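Local coordinates for protein glycoside hydrolase family 81 (Clostridium thermocellum, PDB 6FOP) that probably hydrolyses internal beta-1,3-glucan linkages, as in laminarin, acting as a family 81 glycoside hydrolase that belongs to the bacterium's cellulosome, at residues G313-E318 with A356-N361; W614-Y619 with D642-A647; M620-A623 with A628-K631; N632-S637 with A647-W652. All blocks are in the same frame, centred on the assembly; numbering follows the deposited sequence.

Interaction 1. Residues G313-E318 with A356-N361; sequences GTYDRE and AEQLGN
Arg-317 NH2 reaches toward the last turn of helix 339-359, where two oxygens lie at the edge of its guanidinium, in plane. Water 1 accepts from NH2 at 3.0 Å and donates to Leu-359 O at 3.2 Å, so the link between the segments is water-mediated. The second oxygen, Gln-358 O, stands 3.6 Å from NH2, too long to count as a bond. NH1 forms a salt bridge with Asp-311, which also bonds Tyr-315 OH; NH1 itself lies in plane at the edge of the Tyr-315 ring. The arginine chain is extended at chi2 but bends at chi3 (72°), which turns the guanidinium toward helix 339-359. The Leu-359 side chain runs past that of Arg-317 in the opposite direction, with CD2 over one guanidinium face, 3.9 Å from NH2. Asp-316 OD1 accepts a weak bond from Glu-318 N, while Asn-361 N reaches back to Ala-356 O (2.9 Å) and Gly-360 N to Glu-357 O (3.0 Å) around a glycine of positive phi. The pairing is that of an alpha-helical hairpin: an N-capped helix start beside the Schellman-terminated end of the next helix, consistent with the (alpha/alpha)6 architecture of this clan.

Interaction 2. Residues W614-Y619 with D642-A647; sequences WKDIQY and DGESKA
The carboxylate planes of Asp-616 and Glu-644 stand 73° apart, and the two side chains run past each other in opposite directions. Asp-616 OD2 meets the aliphatic part of Glu-644, 3.5 Å from CB, instead of its acidic end. The Glu-644 carboxylate is approached by Ser-645 N, which donates to OE1 over 3.0 Å; this donor lies on the anti side and 26° out of the carboxylate plane. OE1 is also hydrogen-bonded to His-648 ND1 and, weakly, to Thr-649 OG1. Asp-616 is held on both oxygens: OD2 by the backbone N of Glu-641, and OD1 by a weak, bent bond from Ile-617 N at 2.9 Å. With CG lying between the backbone N and carbonyl carbon (chi1 50°), the Asp-616 carboxylate folds back close enough to its own backbone for that bond. The apolar part is small: Ile-617 CD1 lies 3.7 Å from Glu-644 CG, where the glutamate chain bends at chi2. Asp-616 belongs to the first turn of helix 615-622, and Glu-644 lies just ahead of helix 646-659, which Ser-645 caps. Although both acids are buried, OD2 of Asp-616 and OE1 of Glu-644 remain 5.4 Å apart. Such proximity may shift the ionisation of one of them, or may be eased by the N-H donors and by the two nearby helix starts.

Interaction 3. Residues M620-A623 with A628-K631; sequences MYYA and AAAK. With MG (magnesium ion), chain Z.
Ala-623 CB and Ala-630 CB meet at 3.8 Å, methyl against methyl, inside a tight hairpin of two consecutive helices in which helix 615-622 gives way after a few residues to helix 627-633. Their CA atoms are 5.3 Å apart, the nearest approach of the two backbones here, a closeness consistent with the small side chains and the short connection. Ala-630 CB lies equally near Ala-623 N, so it packs on the backbone as well. Beside this pair, Tyr-622 brings the edge of its ring to the second helix: CE2 stands 4.0 Å from Ala-629 CB, which lies near the ring plane and not over a face. CG is placed opposite the backbone N (chi1 -165°), and this turns the ring edge toward Ala-629 CB. In the next shell, the Tyr-622 hydroxyl bonds to Lys-596, and the rings of Tyr-599 and Tyr-625 meet the Tyr-622 ring. Asp-626, within the turn, accepts from Ala-629 N and so holds the first turn of the second helix, while Leu-656 of helix 646-659 packs against Ala-623. One residue beyond Ala-630, Lys-631 O binds a magnesium ion at 2.4 Å.

Interaction 4. Residues N632-S637 with A647-W652; sequences NMWNES and AHTYHW. With MG (magnesium ion), chain Z.
Aromatic stacking joins Trp-634 to Tyr-650. The six-membered ring of the indole and the phenol ring form an offset stack, centroids 4.2 Å apart and planes inclined by 25°, in which Tyr-650 CD1 comes over the indole face, 3.3 Å from Trp-634 CE3. The opposite face of the indole is approached by Glu-636 N, toward its rim. In a CH-pi contact, Tyr-650 CB also lies over the face of the six-membered ring, 4.2 Å from its centroid and 14° off the normal. Tyr-650 adopts two conformers, and every contact given for it, including that of its hydroxyl, belongs to one of them.

Apolar packing comes from Thr-649, whose CG2 lies obliquely to the indole, 3.4 Å from NE1 of Trp-634. Because the methyl points opposite the backbone N and OG1 sits beside that N (chi1 -66°), the methyl faces the indole while the hydroxyl bonds back to Ser-645 O in the preceding turn. In this helix-rich C-terminal domain, the loop leaving helix 627-633 is thereby laid against the first turn or so of helix 646-659.

Metal coordination and polar bonds form the last group. Trp-634 O binds magnesium at 2.3 Å; water 2, another ligand of the ion at 2.4 Å, lies at the indole edge in plane and is hydrogen-bonded to Tyr-650 OH at 2.8 Å.

Interactions 2, 3 and 4 interlock: interaction 3 nests inside the chain loop closed by interaction 2, whereas interactions 2 and 4 alternate along the sequence, share Ala-647 and have centres only 8 Å apart. Interactions 3 and 4 are joined by a probable hydrogen bond between Met-620 O and Trp-652 NE1 (3.0 Å), and each supplies one backbone carbonyl to the same magnesium ion. Another, Lys-646 NZ to Glu-636 O (2.9 Å), ties interaction 2 to interaction 4. Interaction 1, whose centre lies 13 Å from that of interaction 4, joins the group through probable hydrogen bonds: Gln-358 OE1 with His-651 NE2 (2.8 Å) of interaction 4, and Thr-314 OG1 with Lys-631 NZ (2.9 Å) of interaction 3.

Interaction 1. Residues G313-E318 with A356-N361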
loop_
_atom_site.group_PDB
_atom_site.type_symbol
_atom_site.label_atom_id
_atom_site.label_comp_id
_atom_site.label_asym_id
_atom_site.label_seq_id
_atom_site.Cartn_x
_atom_site.Cartn_y
_atom_site.Cartn_z
ATOM N N GLY A 313 16.186 -20.104 -20.899
ATOM C CA GLY A 313 15.521 -19.456 -22.021
ATOM C C GLY A 313 15.957 -19.911 -23.392
ATOM O O GLY A 313 17.043 -20.464 -23.573
ATOM N N THR A 314 15.107 -19.606 -24.372
ATOM C CA THR A 314 15.360 -19.881 -25.779
ATOM C C THR A 314 16.197 -18.799 -26.473
ATOM O O THR A 314 16.251 -18.756 -27.712
ATOM C CB THR A 314 14.032 -20.027 -26.530
ATOM O OG1 THR A 314 13.291 -18.811 -26.431
ATOM C CG2 THR A 314 13.189 -21.176 -25.988
ATOM N N TYR A 315 16.875 -17.960 -25.702
ATOM C CA TYR A 315 17.729 -16.896 -26.261
ATOM C C TYR A 315 18.954 -17.428 -27.005
ATOM O O TYR A 315 19.496 -18.481 -26.670
ATOM C CB TYR A 315 18.197 -15.894 -25.173
ATOM C CG TYR A 315 18.351 -16.468 -23.794
ATOM C CD1 TYR A 315 19.298 -17.443 -23.480
ATOM C CD2 TYR A 315 17.499 -16.074 -22.794
ATOM C CE1 TYR A 315 19.396 -17.982 -22.198
ATOM C CE2 TYR A 315 17.569 -16.606 -21.520
ATOM C CZ TYR A 315 18.511 -17.558 -21.221
ATOM O OH TYR A 315 18.539 -18.101 -19.958
ATOM N N ASP A 316 19.377 -16.663 -28.010
ATOM C CA ASP A 316 20.747 -16.772 -28.534
ATOM C C ASP A 316 21.672 -16.321 -27.395
ATOM O O ASP A 316 21.685 -15.133 -27.019
ATOM C CB ASP A 316 20.843 -15.897 -29.811
ATOM C CG ASP A 316 22.252 -15.650 -30.306
ATOM O OD1 ASP A 316 23.227 -16.172 -29.782
ATOM O OD2 ASP A 316 22.374 -14.847 -31.249
ATOM N N ARG A 317 22.411 -17.276 -26.835
ATOM C CA ARG A 317 23.261 -16.993 -25.668
ATOM C C ARG A 317 24.344 -15.961 -25.979
ATOM O O ARG A 317 24.695 -15.184 -25.115
ATOM C CB ARG A 317 23.937 -18.243 -25.110
ATOM C CG ARG A 317 23.000 -19.315 -24.663
ATOM C CD ARG A 317 23.803 -20.494 -24.101
ATOM N NE ARG A 317 24.423 -20.210 -22.802
ATOM C CZ ARG A 317 23.757 -20.099 -21.650
ATOM N NH1 ARG A 317 22.443 -20.279 -21.621
ATOM N NH2 ARG A 317 24.417 -19.839 -20.521
ATOM N N GLU A 318 24.897 -15.995 -27.203
ATOM C CA GLU A 318 25.950 -15.041 -27.558
ATOM C C GLU A 318 25.384 -13.633 -27.641
ATOM O O GLU A 318 26.051 -12.662 -27.252
ATOM C CB GLU A 318 26.647 -15.457 -28.871
ATOM C CG GLU A 318 27.401 -16.778 -28.686
ATOM C CD GLU A 318 28.422 -17.077 -29.765
ATOM O OE1 GLU A 318 29.186 -16.163 -30.108
ATOM O OE2 GLU A 318 28.475 -18.244 -30.208
ATOM N N ALA A 356 24.463 -12.112 -15.994
ATOM C CA ALA A 356 25.915 -12.162 -16.172
ATOM C C ALA A 356 26.549 -13.408 -15.546
ATOM O O ALA A 356 27.413 -14.072 -16.161
ATOM C CB ALA A 356 26.589 -10.916 -15.635
ATOM N N GLU A 357 26.116 -13.749 -14.341
ATOM C CA GLU A 357 26.642 -14.915 -13.641
ATOM C C GLU A 357 26.290 -16.206 -14.377
ATOM O O GLU A 357 27.156 -17.085 -14.579
ATOM C CB GLU A 357 26.101 -14.980 -12.213
ATOM C CG GLU A 357 26.632 -13.864 -11.334
ATOM C CD GLU A 357 25.931 -13.710 -10.024
ATOM O OE1 GLU A 357 24.764 -14.130 -9.937
ATOM O OE2 GLU A 357 26.553 -13.116 -9.110
ATOM N N GLN A 358 25.055 -16.313 -14.847
ATOM C CA GLN A 358 24.607 -17.515 -15.605
ATOM C C GLN A 358 25.433 -17.727 -16.872
ATOM O O GLN A 358 25.685 -18.871 -17.268
ATOM C CB GLN A 358 23.133 -17.400 -15.982
ATOM C CG GLN A 358 22.206 -17.521 -14.781
ATOM C CD GLN A 358 20.772 -17.141 -15.085
ATOM O OE1 GLN A 358 20.411 -16.763 -16.196
ATOM N NE2 GLN A 358 19.945 -17.216 -14.070
ATOM N N LEU A 359 25.835 -16.623 -17.501
ATOM C CA LEU A 359 26.622 -16.695 -18.726
ATOM C C LEU A 359 28.096 -16.915 -18.496
ATOM O O LEU A 359 28.820 -17.163 -19.465
ATOM C CB LEU A 359 26.426 -15.416 -19.532
ATOM C CG LEU A 359 25.032 -15.225 -20.119
ATOM C CD1 LEU A 359 24.842 -13.763 -20.468
ATOM C CD2 LEU A 359 24.821 -16.067 -21.360
ATOM N N GLY A 360 28.560 -16.806 -17.259
ATOM C CA GLY A 360 30.000 -16.877 -16.968
ATOM C C GLY A 360 30.735 -15.601 -17.343
ATOM O O GLY A 360 31.953 -15.602 -17.511
ATOM N N ASN A 361 30.003 -14.495 -17.431
ATOM C CA ASN A 361 30.599 -13.200 -17.764
ATOM C C ASN A 361 31.050 -12.495 -16.475
ATOM O O ASN A 361 30.351 -11.679 -15.883
ATOM C CB ASN A 361 29.637 -12.362 -18.589
ATOM C CG ASN A 361 30.316 -11.150 -19.203
ATOM O OD1 ASN A 361 31.267 -10.595 -18.622
ATOM N ND2 ASN A 361 29.856 -10.747 -20.397
HETATM O O HOH W 1 27.354 -19.573 -20.891
#

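Interaction 2. Residues W614-Y619 with D642-A647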
loop_
_atom_site.group_PDB
_atom_site.type_symbol
_atom_site.label_atom_id
_atom_site.label_comp_id
_atom_site.label_asym_id
_atom_site.label_seq_id
_atom_site.Cartn_x
_atom_site.Cartn_y
_atom_site.Cartn_z
ATOM N N TRP A 614 7.600 2.143 -24.784
ATOM C CA TRP A 614 7.747 1.130 -23.720
ATOM C C TRP A 614 7.439 -0.276 -24.215
ATOM O O TRP A 614 6.829 -1.097 -23.528
ATOM C CB TRP A 614 6.923 1.486 -22.474
ATOM C CG TRP A 614 7.480 2.609 -21.677
ATOM C CD1 TRP A 614 8.495 3.465 -22.013
ATOM C CD2 TRP A 614 7.037 3.025 -20.362
ATOM N NE1 TRP A 614 8.711 4.365 -21.000
ATOM C CE2 TRP A 614 7.816 4.138 -19.992
ATOM C CE3 TRP A 614 6.063 2.564 -19.487
ATOM C CZ2 TRP A 614 7.648 4.804 -18.770
ATOM C CZ3 TRP A 614 5.895 3.216 -18.272
ATOM C CH2 TRP A 614 6.681 4.331 -17.934
ATOM N N LYS A 615 7.943 -0.568 -25.431
ATOM C CA LYS A 615 7.684 -1.884 -26.014
ATOM C C LYS A 615 8.324 -3.003 -25.183
ATOM O O LYS A 615 7.774 -4.102 -25.103
ATOM C CB LYS A 615 8.245 -1.981 -27.428
ATOM C CG LYS A 615 7.481 -1.215 -28.494
ATOM C CD LYS A 615 8.140 -1.459 -29.856
ATOM C CE LYS A 615 7.272 -1.045 -31.026
ATOM N NZ LYS A 615 7.160 0.431 -31.097
ATOM N N ASP A 616 9.501 -2.726 -24.595
ATOM C CA ASP A 616 10.137 -3.708 -23.693
ATOM C C ASP A 616 9.232 -4.100 -22.517
ATOM O O ASP A 616 8.974 -5.285 -22.283
ATOM C CB ASP A 616 11.522 -3.279 -23.198
ATOM C CG ASP A 616 11.590 -1.866 -22.621
ATOM O OD1 ASP A 616 10.622 -1.062 -22.726
ATOM O OD2 ASP A 616 12.641 -1.564 -22.030
ATOM N N ILE A 617 8.723 -3.091 -21.811
ATOM C CA ILE A 617 7.834 -3.328 -20.667
ATOM C C ILE A 617 6.594 -4.079 -21.159
ATOM O O ILE A 617 6.153 -5.047 -20.522
ATOM C CB ILE A 617 7.426 -2.008 -20.023
ATOM C CG1 ILE A 617 8.621 -1.192 -19.542
ATOM C CG2 ILE A 617 6.452 -2.231 -18.883
ATOM C CD1 ILE A 617 9.525 -1.877 -18.588
ATOM N N GLN A 618 6.016 -3.630 -22.288
ATOM C CA GLN A 618 4.773 -4.247 -22.770
ATOM C C GLN A 618 4.973 -5.664 -23.254
ATOM O O GLN A 618 4.100 -6.519 -23.075
ATOM C CB GLN A 618 4.129 -3.414 -23.868
ATOM C CG GLN A 618 3.606 -2.079 -23.382
ATOM C CD GLN A 618 2.453 -2.219 -22.426
ATOM O OE1 GLN A 618 1.835 -3.272 -22.347
ATOM N NE2 GLN A 618 2.123 -1.125 -21.739
ATOM N N TYR A 619 6.121 -5.934 -23.893
ATOM C CA TYR A 619 6.338 -7.312 -24.351
ATOM C C TYR A 619 6.708 -8.260 -23.208
ATOM O O TYR A 619 6.339 -9.445 -23.258
ATOM C CB TYR A 619 7.370 -7.370 -25.474
ATOM C CG TYR A 619 7.009 -6.601 -26.731
ATOM C CD1 TYR A 619 5.687 -6.355 -27.085
ATOM C CD2 TYR A 619 8.003 -6.138 -27.571
ATOM C CE1 TYR A 619 5.355 -5.685 -28.251
ATOM C CE2 TYR A 619 7.683 -5.448 -28.732
ATOM C CZ TYR A 619 6.370 -5.192 -29.055
ATOM O OH TYR A 619 6.051 -4.528 -30.214
ATOM N N ASP A 642 14.282 3.351 -18.980
ATOM C CA ASP A 642 15.511 3.637 -18.245
ATOM C C ASP A 642 15.881 2.673 -17.096
ATOM O O ASP A 642 17.066 2.537 -16.756
ATOM C CB ASP A 642 15.456 5.064 -17.683
ATOM C CG ASP A 642 15.371 6.129 -18.773
ATOM O OD1 ASP A 642 16.327 6.315 -19.530
ATOM O OD2 ASP A 642 14.323 6.807 -18.865
ATOM N N GLY A 643 14.886 2.014 -16.504
ATOM C CA GLY A 643 15.128 1.039 -15.478
ATOM C C GLY A 643 15.326 -0.391 -15.968
ATOM O O GLY A 643 15.524 -1.295 -15.154
ATOM N N GLU A 644 15.260 -0.585 -17.286
ATOM C CA GLU A 644 15.324 -1.904 -17.900
ATOM C C GLU A 644 16.629 -2.057 -18.718
ATOM O O GLU A 644 17.343 -1.092 -18.964
ATOM C CB GLU A 644 14.141 -2.073 -18.857
ATOM C CG GLU A 644 13.051 -2.929 -18.346
ATOM C CD GLU A 644 13.481 -4.323 -17.875
ATOM O OE1 GLU A 644 14.509 -4.942 -18.275
ATOM O OE2 GLU A 644 12.739 -4.828 -17.071
ATOM N N SER A 645 16.896 -3.298 -19.113
ATOM C CA SER A 645 18.017 -3.586 -20.006
ATOM C C SER A 645 17.563 -4.563 -21.066
ATOM O O SER A 645 16.688 -5.392 -20.831
ATOM C CB SER A 645 19.205 -4.164 -19.221
ATOM O OG SER A 645 18.953 -5.424 -18.634
ATOM N N LYS A 646 18.226 -4.518 -22.222
ATOM C CA LYS A 646 17.970 -5.515 -23.243
ATOM C C LYS A 646 18.196 -6.925 -22.686
ATOM O O LYS A 646 17.414 -7.843 -22.952
ATOM C CB LYS A 646 18.873 -5.315 -24.465
ATOM C CG LYS A 646 18.641 -3.988 -25.174
ATOM C CD LYS A 646 19.498 -3.792 -26.406
ATOM C CE LYS A 646 19.332 -2.373 -26.900
ATOM N NZ LYS A 646 19.908 -2.141 -28.254
ATOM N N ALA A 647 19.283 -7.099 -21.918
ATOM C CA ALA A 647 19.590 -8.419 -21.381
ATOM C C ALA A 647 18.443 -8.932 -20.514
ATOM O O ALA A 647 17.981 -10.059 -20.675
ATOM C CB ALA A 647 20.870 -8.373 -20.577
#

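Interaction 3. Residues M620-A623 with A628-K631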
loop_
_atom_site.group_PDB
_atom_site.type_symbol
_atom_site.label_atom_id
_atom_site.label_comp_id
_atom_site.label_asym_id
_atom_site.label_seq_id
_atom_site.Cartn_x
_atom_site.Cartn_y
_atom_site.Cartn_z
ATOM N N MET A 620 7.367 -7.762 -22.151
ATOM C CA MET A 620 7.541 -8.573 -20.940
ATOM C C MET A 620 6.199 -8.933 -20.315
ATOM O O MET A 620 5.984 -10.077 -19.880
ATOM C CB MET A 620 8.405 -7.856 -19.929
ATOM C CG MET A 620 9.869 -7.795 -20.334
ATOM S SD MET A 620 10.844 -7.138 -18.958
ATOM C CE MET A 620 10.443 -5.403 -19.007
ATOM N N TYR A 621 5.262 -7.968 -20.326
ATOM C CA TYR A 621 3.917 -8.195 -19.811
ATOM C C TYR A 621 3.147 -9.196 -20.684
ATOM O O TYR A 621 2.581 -10.179 -20.186
ATOM C CB TYR A 621 3.185 -6.864 -19.781
ATOM C CG TYR A 621 1.785 -6.933 -19.255
ATOM C CD1 TYR A 621 1.551 -7.109 -17.883
ATOM C CD2 TYR A 621 0.687 -6.749 -20.093
ATOM C CE1 TYR A 621 0.263 -7.171 -17.387
ATOM C CE2 TYR A 621 -0.605 -6.786 -19.587
ATOM C CZ TYR A 621 -0.813 -7.002 -18.234
ATOM O OH TYR A 621 -2.119 -7.015 -17.740
ATOM N N TYR A 622 3.217 -8.984 -22.012
ATOM C CA TYR A 622 2.475 -9.818 -22.960
ATOM C C TYR A 622 3.000 -11.255 -22.942
ATOM O O TYR A 622 2.239 -12.195 -23.228
ATOM C CB TYR A 622 2.522 -9.260 -24.386
ATOM C CG TYR A 622 1.506 -9.880 -25.301
ATOM C CD1 TYR A 622 0.148 -9.619 -25.149
ATOM C CD2 TYR A 622 1.900 -10.685 -26.358
ATOM C CE1 TYR A 622 -0.792 -10.201 -25.974
ATOM C CE2 TYR A 622 0.956 -11.274 -27.195
ATOM C CZ TYR A 622 -0.383 -10.995 -27.025
ATOM O OH TYR A 622 -1.323 -11.560 -27.859
ATOM N N ALA A 623 4.290 -11.426 -22.599
ATOM C CA ALA A 623 4.869 -12.757 -22.454
ATOM C C ALA A 623 4.215 -13.599 -21.348
ATOM O O ALA A 623 4.401 -14.810 -21.338
ATOM C CB ALA A 623 6.363 -12.656 -22.199
ATOM N N ALA A 628 5.916 -16.648 -27.055
ATOM C CA ALA A 628 6.446 -16.802 -28.411
ATOM C C ALA A 628 6.171 -15.558 -29.262
ATOM O O ALA A 628 7.050 -15.065 -29.972
ATOM C CB ALA A 628 5.880 -18.041 -29.074
ATOM N N ALA A 629 4.967 -15.009 -29.134
ATOM C CA ALA A 629 4.643 -13.770 -29.829
ATOM C C ALA A 629 5.472 -12.594 -29.289
ATOM O O ALA A 629 5.985 -11.763 -30.063
ATOM C CB ALA A 629 3.157 -13.477 -29.748
ATOM N N ALA A 630 5.619 -12.536 -27.961
ATOM C CA ALA A 630 6.414 -11.453 -27.360
ATOM C C ALA A 630 7.869 -11.491 -27.845
ATOM O O ALA A 630 8.454 -10.441 -28.139
ATOM C CB ALA A 630 6.353 -11.524 -25.824
ATOM N N LYS A 631 8.443 -12.695 -27.912
ATOM C CA LYS A 631 9.788 -12.853 -28.442
ATOM C C LYS A 631 9.896 -12.402 -29.907
ATOM O O LYS A 631 10.856 -11.751 -30.294
ATOM C CB LYS A 631 10.206 -14.312 -28.333
ATOM C CG LYS A 631 11.649 -14.556 -28.753
ATOM C CD LYS A 631 12.041 -16.022 -28.642
ATOM C CE LYS A 631 13.440 -16.275 -29.197
ATOM N NZ LYS A 631 13.809 -17.704 -29.077
HETATM MG MG MG Z . 12.352 -10.891 -32.011
HETATM O O HOH W 2 14.291 -11.876 -31.054
#

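Interaction 4. Residues N632-S637 with A647-W652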
loop_
_atom_site.group_PDB
_atom_site.type_symbol
_atom_site.label_atom_id
_atom_site.label_comp_id
_atom_site.label_asym_id
_atom_site.label_seq_id
_atom_site.Cartn_x
_atom_site.Cartn_y
_atom_site.Cartn_z
ATOM N N ASN A 632 8.892 -12.736 -30.695
ATOM C CA ASN A 632 8.880 -12.354 -32.093
ATOM C C ASN A 632 8.834 -10.826 -32.276
ATOM O O ASN A 632 9.526 -10.289 -33.139
ATOM C CB ASN A 632 7.726 -13.040 -32.813
ATOM C CG ASN A 632 8.018 -13.288 -34.280
ATOM O OD1 ASN A 632 9.086 -13.780 -34.645
ATOM N ND2 ASN A 632 7.077 -12.949 -35.130
ATOM N N MET A 633 8.021 -10.152 -31.452
ATOM C CA MET A 633 7.880 -8.696 -31.523
ATOM C C MET A 633 9.084 -7.970 -30.946
ATOM O O MET A 633 9.402 -6.853 -31.356
ATOM C CB MET A 633 6.603 -8.219 -30.839
ATOM C CG MET A 633 5.339 -8.732 -31.498
ATOM S SD MET A 633 3.830 -8.055 -30.806
ATOM C CE MET A 633 3.771 -8.837 -29.198
ATOM N N TRP A 634 9.734 -8.573 -29.954
ATOM C CA TRP A 634 10.898 -7.949 -29.396
ATOM C C TRP A 634 11.993 -7.835 -30.466
ATOM O O TRP A 634 12.150 -8.699 -31.327
ATOM C CB TRP A 634 11.411 -8.757 -28.194
ATOM C CG TRP A 634 12.562 -8.075 -27.494
ATOM C CD1 TRP A 634 12.478 -7.157 -26.514
ATOM C CD2 TRP A 634 13.961 -8.230 -27.769
ATOM N NE1 TRP A 634 13.732 -6.720 -26.133
ATOM C CE2 TRP A 634 14.659 -7.339 -26.924
ATOM C CE3 TRP A 634 14.687 -8.967 -28.704
ATOM C CZ2 TRP A 634 16.049 -7.255 -26.909
ATOM C CZ3 TRP A 634 16.079 -8.870 -28.683
ATOM C CH2 TRP A 634 16.732 -8.007 -27.826
ATOM N N ASN A 635 12.779 -6.766 -30.376
ATOM C CA ASN A 635 14.002 -6.673 -31.165
ATOM C C ASN A 635 14.970 -5.691 -30.541
ATOM O O ASN A 635 14.626 -4.974 -29.583
ATOM C CB ASN A 635 13.668 -6.239 -32.590
ATOM C CG ASN A 635 13.005 -4.879 -32.621
ATOM O OD1 ASN A 635 13.654 -3.872 -32.364
ATOM N ND2 ASN A 635 11.730 -4.843 -32.974
ATOM N N GLU A 636 16.200 -5.704 -31.033
ATOM C CA GLU A 636 17.254 -4.849 -30.514
ATOM C C GLU A 636 17.135 -3.393 -30.814
ATOM O O GLU A 636 17.950 -2.627 -30.288
ATOM C CB GLU A 636 18.589 -5.249 -31.144
ATOM C CG GLU A 636 19.072 -6.529 -30.584
ATOM C CD GLU A 636 20.540 -6.803 -30.893
ATOM O OE1 GLU A 636 21.417 -5.886 -30.800
ATOM O OE2 GLU A 636 20.811 -7.993 -31.089
ATOM N N SER A 637 16.228 -2.989 -31.703
ATOM C CA SER A 637 16.006 -1.546 -31.964
ATOM C C SER A 637 15.302 -0.864 -30.818
ATOM O O SER A 637 15.343 0.352 -30.726
ATOM C CB SER A 637 15.142 -1.286 -33.227
ATOM O OG SER A 637 13.703 -1.314 -32.958
ATOM N N ALA A 647 19.283 -7.099 -21.918
ATOM C CA ALA A 647 19.590 -8.419 -21.381
ATOM C C ALA A 647 18.443 -8.932 -20.514
ATOM O O ALA A 647 17.981 -10.059 -20.675
ATOM C CB ALA A 647 20.870 -8.373 -20.577
ATOM N N HIS A 648 17.981 -8.108 -19.574
ATOM C CA HIS A 648 16.933 -8.573 -18.652
ATOM C C HIS A 648 15.590 -8.795 -19.370
ATOM O O HIS A 648 14.912 -9.801 -19.111
ATOM C CB HIS A 648 16.786 -7.574 -17.518
ATOM C CG HIS A 648 15.706 -7.904 -16.546
ATOM N ND1 HIS A 648 14.569 -7.141 -16.441
ATOM C CD2 HIS A 648 15.546 -8.942 -15.697
ATOM C CE1 HIS A 648 13.792 -7.650 -15.511
ATOM N NE2 HIS A 648 14.355 -8.740 -15.041
ATOM N N THR A 649 15.238 -7.884 -20.284
ATOM C CA THR A 649 13.985 -8.012 -21.050
ATOM C C THR A 649 13.977 -9.285 -21.867
ATOM O O THR A 649 13.015 -10.060 -21.820
ATOM C CB THR A 649 13.790 -6.781 -21.949
ATOM O OG1 THR A 649 13.584 -5.624 -21.120
ATOM C CG2 THR A 649 12.645 -6.954 -22.916
ATOM N N TYR A 650 15.075 -9.520 -22.592
ATOM C CA TYR A 650 15.083 -10.674 -23.449
ATOM C C TYR A 650 15.227 -11.987 -22.692
ATOM O O TYR A 650 14.617 -12.982 -23.070
ATOM C CB TYR A 650 16.143 -10.512 -24.500
ATOM C CG TYR A 650 15.928 -11.365 -25.701
ATOM C CD1 TYR A 650 14.730 -11.327 -26.405
ATOM C CD2 TYR A 650 16.938 -12.206 -26.160
ATOM C CE1 TYR A 650 14.546 -12.105 -27.539
ATOM C CE2 TYR A 650 16.777 -12.968 -27.313
ATOM C CZ TYR A 650 15.567 -12.927 -27.981
ATOM O OH TYR A 650 15.348 -13.665 -29.111
ATOM N N HIS A 651 15.945 -11.959 -21.564
ATOM C CA HIS A 651 16.052 -13.120 -20.662
ATOM C C HIS A 651 14.682 -13.486 -20.078
ATOM O O HIS A 651 14.325 -14.662 -20.009
ATOM C CB HIS A 651 17.063 -12.774 -19.590
ATOM C CG HIS A 651 17.326 -13.840 -18.578
ATOM N ND1 HIS A 651 16.655 -13.907 -17.376
ATOM C CD2 HIS A 651 18.299 -14.782 -18.514
ATOM C CE1 HIS A 651 17.175 -14.863 -16.641
ATOM N NE2 HIS A 651 18.183 -15.404 -17.302
ATOM N N TRP A 652 13.896 -12.459 -19.706
ATOM C CA TRP A 652 12.559 -12.677 -19.164
ATOM C C TRP A 652 11.672 -13.350 -20.209
ATOM O O TRP A 652 11.061 -14.423 -19.972
ATOM C CB TRP A 652 11.975 -11.335 -18.755
ATOM C CG TRP A 652 10.534 -11.355 -18.355
ATOM C CD1 TRP A 652 9.449 -11.175 -19.162
ATOM C CD2 TRP A 652 10.019 -11.477 -17.028
ATOM N NE1 TRP A 652 8.295 -11.216 -18.436
ATOM C CE2 TRP A 652 8.611 -11.399 -17.121
ATOM C CE3 TRP A 652 10.603 -11.683 -15.773
ATOM C CZ2 TRP A 652 7.787 -11.485 -16.006
ATOM C CZ3 TRP A 652 9.785 -11.758 -14.669
ATOM C CH2 TRP A 652 8.394 -11.688 -14.795
HETATM MG MG MG Z . 12.352 -10.891 -32.011
HETATM O O HOH W 2 14.291 -11.876 -31.054
#